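Local coordinates for fervidolysin (Fervidobacterium pennivorans, PDB 1R6V), which degrades keratin into peptides as a subtilisin-like serine protease, letting the bacterium grow on native feathers, at residues A[262-267]-A[289-294]; A[312-317]-A[405-410]. The protein carries 1 engineered substitution. One frame throughout, in Å; residues are numbered along the deposited sequence.

Contact 1: residues A[262-267]-A[289-294]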
# COMPACT_ATOMS: atom_id res chain seq x y z
N LYS A 262 19.90 4.51 -1.36
CA LYS A 262 19.73 3.69 -2.56
C LYS A 262 18.99 2.38 -2.26
O LYS A 262 18.57 1.67 -3.17
CB LYS A 262 21.07 3.40 -3.23
CG LYS A 262 21.72 4.64 -3.82
CD LYS A 262 20.77 5.37 -4.73
CE LYS A 262 21.37 6.71 -5.17
NZ LYS A 262 20.38 7.50 -5.96
N VAL A 263 18.86 2.05 -0.98
CA VAL A 263 18.10 0.87 -0.59
C VAL A 263 17.54 1.17 0.81
O VAL A 263 18.16 1.90 1.58
CB VAL A 263 18.97 -0.43 -0.58
CG1 VAL A 263 20.21 -0.25 0.30
CG2 VAL A 263 18.14 -1.62 -0.11
N MET A 264 16.33 0.68 1.08
CA MET A 264 15.69 0.88 2.40
C MET A 264 15.26 -0.45 2.96
O MET A 264 14.85 -1.34 2.22
CB MET A 264 14.42 1.74 2.27
CG MET A 264 14.65 3.09 1.58
SD MET A 264 13.35 4.34 2.00
CE MET A 264 13.53 5.48 0.57
N ASN A 265 15.33 -0.58 4.29
CA ASN A 265 14.94 -1.81 4.97
C ASN A 265 13.65 -1.52 5.75
O ASN A 265 13.60 -0.56 6.51
CB ASN A 265 16.06 -2.25 5.93
CG ASN A 265 15.71 -3.55 6.64
OD1 ASN A 265 15.09 -3.55 7.72
ND2 ASN A 265 16.09 -4.66 6.03
N HIS A 266 12.62 -2.32 5.51
CA HIS A 266 11.31 -2.16 6.17
C HIS A 266 10.83 -3.46 6.82
O HIS A 266 10.78 -4.49 6.15
CB HIS A 266 10.21 -1.81 5.16
CG HIS A 266 10.46 -0.56 4.39
ND1 HIS A 266 10.03 0.69 4.81
CD2 HIS A 266 11.10 -0.36 3.21
CE1 HIS A 266 10.40 1.60 3.92
NE2 HIS A 266 11.05 0.99 2.94
N SER A 267 10.45 -3.41 8.09
CA SER A 267 9.89 -4.60 8.73
C SER A 267 8.71 -4.16 9.57
O SER A 267 8.72 -4.25 10.80
CB SER A 267 10.93 -5.31 9.58
OG SER A 267 11.90 -5.92 8.73
N VAL A 289 15.56 3.54 -6.04
CA VAL A 289 15.83 2.97 -4.73
C VAL A 289 15.17 1.62 -4.59
O VAL A 289 14.00 1.44 -4.96
CB VAL A 289 15.33 3.87 -3.57
CG1 VAL A 289 15.73 5.34 -3.79
CG2 VAL A 289 13.86 3.72 -3.42
N VAL A 290 15.91 0.67 -4.02
CA VAL A 290 15.43 -0.69 -3.80
C VAL A 290 14.73 -0.72 -2.46
O VAL A 290 15.23 -0.15 -1.50
CB VAL A 290 16.62 -1.69 -3.79
CG1 VAL A 290 16.15 -3.11 -3.40
CG2 VAL A 290 17.24 -1.71 -5.18
N MET A 291 13.57 -1.37 -2.40
CA MET A 291 12.80 -1.43 -1.16
C MET A 291 12.68 -2.88 -0.70
O MET A 291 12.01 -3.67 -1.35
CB MET A 291 11.40 -0.83 -1.39
CG MET A 291 11.44 0.68 -1.78
SD MET A 291 12.02 1.90 -0.53
CE MET A 291 10.43 2.76 -0.08
N VAL A 292 13.36 -3.20 0.40
CA VAL A 292 13.38 -4.55 1.00
C VAL A 292 12.37 -4.53 2.14
O VAL A 292 12.42 -3.66 3.02
CB VAL A 292 14.80 -4.88 1.54
CG1 VAL A 292 14.80 -6.28 2.17
CG2 VAL A 292 15.83 -4.83 0.37
N VAL A 293 11.43 -5.47 2.12
CA VAL A 293 10.39 -5.53 3.15
C VAL A 293 10.29 -6.94 3.70
O VAL A 293 10.27 -7.92 2.94
CB VAL A 293 9.02 -5.14 2.58
CG1 VAL A 293 7.96 -5.11 3.69
CG2 VAL A 293 9.12 -3.80 1.89
N SER A 294 10.21 -7.05 5.01
CA SER A 294 10.11 -8.39 5.57
C SER A 294 8.71 -8.96 5.31
O SER A 294 7.71 -8.23 5.25
CB SER A 294 10.37 -8.34 7.08
OG SER A 294 9.26 -7.73 7.69
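The imidazole of His-266 meets the neighbouring strand in three ways. Val-292 O lies at its edge, in the ring plane, 3.6 Å from CD2 of His-266, while the methyl CG2 of Val-293 and the methyl CE of Met-291 approach obliquely. Met-291 CE comes to 3.6 Å from His-266 NE2, and the sulfur of Met-291 also sits at the rim of the ring, 81° off its normal. Outside the two strands the ring meets those of Phe-281 and Trp-268, and ND1 is hydrogen-bonded to Trp-268 NE1. An alanine in place of His-266 would probably leave a gap beside Met-291 CE and deprive Trp-268 NE1 of its acceptor.

Met-264 lies on the same face of the sheet as His-266, Met-291 and Val-293. Its chi1 of -54° sets CG anti to the carbonyl carbon, where Met-264 CG meets Met-291 SD at 3.6 Å; the two side chains lie side by side, pointing the same way, and helices 246-258 and 275-286 pack over both. The two strands are the parallel pair of a beta-alpha-beta unit, 263-269, 275-286 and 290-294, in the central sheet of the subtilisin fold. Their ladder has five backbone hydrogen bonds, among them Val-292 N to Met-264 O at 3.0 Å and His-266 N to Val-292 O at 2.8 Å. On the other face Val-263 CG2 touches Val-292 CG2 at 4.0 Å, and Asn-265 ND2 is bonded to Thr-388 OG1 of helix 380-397. At the C-terminal end Ser-267 OG packs 3.3 Å from Ser-294 CB, with the Ser-267 side chain beside that of Ser-381 of the inferred charge relay system.

Contact 2: residues A[312-317]-A[405-410]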
# COMPACT_ATOMS: atom_id res chain seq x y z
N GLY A 312 6.82 -4.72 -6.78
CA GLY A 312 8.14 -4.17 -6.96
C GLY A 312 9.10 -4.31 -5.78
O GLY A 312 10.32 -4.25 -5.96
N VAL A 313 8.55 -4.44 -4.58
CA VAL A 313 9.41 -4.58 -3.41
C VAL A 313 10.04 -5.97 -3.39
O VAL A 313 9.58 -6.87 -4.09
CB VAL A 313 8.63 -4.40 -2.08
CG1 VAL A 313 7.88 -3.08 -2.09
CG2 VAL A 313 7.71 -5.56 -1.84
N ILE A 314 11.11 -6.11 -2.62
CA ILE A 314 11.78 -7.39 -2.46
C ILE A 314 11.30 -7.90 -1.10
O ILE A 314 11.75 -7.41 -0.06
CB ILE A 314 13.30 -7.25 -2.42
CG1 ILE A 314 13.81 -6.65 -3.74
CG2 ILE A 314 13.94 -8.61 -2.18
CD1 ILE A 314 15.35 -6.57 -3.83
N GLN A 315 10.40 -8.88 -1.10
CA GLN A 315 9.87 -9.41 0.16
C GLN A 315 10.77 -10.55 0.65
O GLN A 315 11.13 -11.44 -0.12
CB GLN A 315 8.43 -9.89 -0.04
CG GLN A 315 7.79 -10.36 1.26
CD GLN A 315 6.32 -10.73 1.09
OE1 GLN A 315 5.65 -10.28 0.15
NE2 GLN A 315 5.81 -11.54 2.00
N VAL A 316 11.13 -10.52 1.93
CA VAL A 316 12.07 -11.48 2.49
C VAL A 316 11.53 -12.39 3.58
O VAL A 316 10.92 -11.92 4.54
CB VAL A 316 13.28 -10.71 3.07
CG1 VAL A 316 14.32 -11.66 3.64
CG2 VAL A 316 13.88 -9.83 1.98
N ALA A 317 11.77 -13.69 3.44
CA ALA A 317 11.33 -14.65 4.44
C ALA A 317 12.47 -14.98 5.40
O ALA A 317 13.64 -14.85 5.06
CB ALA A 317 10.86 -15.92 3.76
N GLN A 405 16.36 -5.32 -11.65
CA GLN A 405 17.57 -6.08 -11.95
C GLN A 405 18.20 -6.62 -10.67
O GLN A 405 18.71 -7.74 -10.64
CB GLN A 405 18.58 -5.22 -12.70
CG GLN A 405 18.13 -4.82 -14.09
CD GLN A 405 19.18 -3.97 -14.80
OE1 GLN A 405 19.43 -2.82 -14.42
NE2 GLN A 405 19.80 -4.52 -15.83
N ILE A 406 18.18 -5.82 -9.62
CA ILE A 406 18.73 -6.27 -8.35
C ILE A 406 17.89 -7.42 -7.83
O ILE A 406 18.44 -8.45 -7.40
CB ILE A 406 18.75 -5.12 -7.30
CG1 ILE A 406 19.79 -4.06 -7.72
CG2 ILE A 406 19.05 -5.70 -5.89
CD1 ILE A 406 21.24 -4.57 -7.73
N ARG A 407 16.56 -7.28 -7.86
CA ARG A 407 15.74 -8.36 -7.37
C ARG A 407 15.94 -9.63 -8.19
O ARG A 407 16.10 -10.70 -7.63
CB ARG A 407 14.25 -7.99 -7.38
CG ARG A 407 13.35 -9.12 -6.85
CD ARG A 407 11.90 -8.66 -6.75
NE ARG A 407 11.37 -8.20 -8.04
CZ ARG A 407 11.05 -9.01 -9.05
NH1 ARG A 407 11.19 -10.33 -8.92
NH2 ARG A 407 10.60 -8.49 -10.18
N LYS A 408 15.94 -9.51 -9.52
CA LYS A 408 16.13 -10.72 -10.32
C LYS A 408 17.48 -11.36 -10.11
O LYS A 408 17.61 -12.57 -10.21
CB LYS A 408 15.92 -10.43 -11.82
CG LYS A 408 14.49 -10.05 -12.20
CD LYS A 408 13.42 -11.05 -11.68
CE LYS A 408 13.74 -12.49 -12.02
NZ LYS A 408 12.65 -13.40 -11.52
N LEU A 409 18.51 -10.55 -9.84
CA LEU A 409 19.84 -11.11 -9.62
C LEU A 409 19.78 -11.97 -8.37
O LEU A 409 20.32 -13.08 -8.33
CB LEU A 409 20.87 -9.99 -9.45
CG LEU A 409 22.31 -10.44 -9.17
CD1 LEU A 409 22.79 -11.50 -10.20
CD2 LEU A 409 23.21 -9.23 -9.20
N LEU A 410 19.13 -11.45 -7.33
CA LEU A 410 19.01 -12.22 -6.10
C LEU A 410 18.26 -13.53 -6.30
O LEU A 410 18.67 -14.58 -5.78
CB LEU A 410 18.27 -11.42 -5.02
CG LEU A 410 18.96 -10.15 -4.53
CD1 LEU A 410 18.08 -9.52 -3.48
CD2 LEU A 410 20.32 -10.45 -4.00
O HOH W 1 11.58 -5.32 -8.01
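Ile-314 and Arg-407 form the centre of a buried strand-against-helix contact in the catalytic domain, where helix 403-413 packs beside strand 314-322 of the central sheet of the subtilisin fold. The contact is small and mainly apolar, and the axes of the short segments are 10.2 Å apart at their closest, the usual spacing for a helix packed on a sheet. The isoleucine and arginine side chains slide past each other in opposite directions: Ile-314 CG1 lies 3.9 Å from Arg-407 CB and also meets CG, so the arginine contributes its aliphatic stem. An extended chi2 (-176°) puts CD1 of Ile-314 anti to its CA, and this methyl reaches 4.0 Å from CD1 of Leu-410, three residues after Arg-407. Ile-406 CG2 is 4.3 Å from Ile-314 CD1. Helix 380-397 lies alongside, touching Ile-406 through Val-391 and Leu-410 through Val-390 and Leu-394.

NH1 of Arg-407 forms salt bridges with Glu-411 of its own helix and with Asp-494, and NH2 is hydrogen-bonded to His-492 O, which should hold the guanidinium firmly in place. His-492 and Asp-494 belong to the Ig-like beta-sandwich, so the arginine links the catalytic domain to it. A bend at chi3 (58°) sets Arg-407 NE to donate, in the guanidinium plane, to a water at 2.9 Å; this water donates to Gly-312 O at 2.6 Å.

How the contacts relate
Both contacts are buried in the catalytic domain and meet at one sheet, with centres about 10 Å apart. Contact 1 joins two adjacent parallel strands through a regular backbone ladder; contact 2 attaches a helix to the next strand through side chains and a bridging water. Strands 290-294 and 314-322 are sheet neighbours, and probable hydrogen bonds connect them: Ile-314 N to Met-291 O and Val-316 N to Val-293 O, each 2.9 Å. Val-290 CG1 also packs against Ile-314 CD1, so the face of contact 1 that carries Val-263, Val-290 and Val-292 continues into contact 2 through Ile-314. Helix 380-397 touches both contacts. Contact 1 ends beside the inferred catalytic serine, whereas contact 2 lies away from the annotated sites.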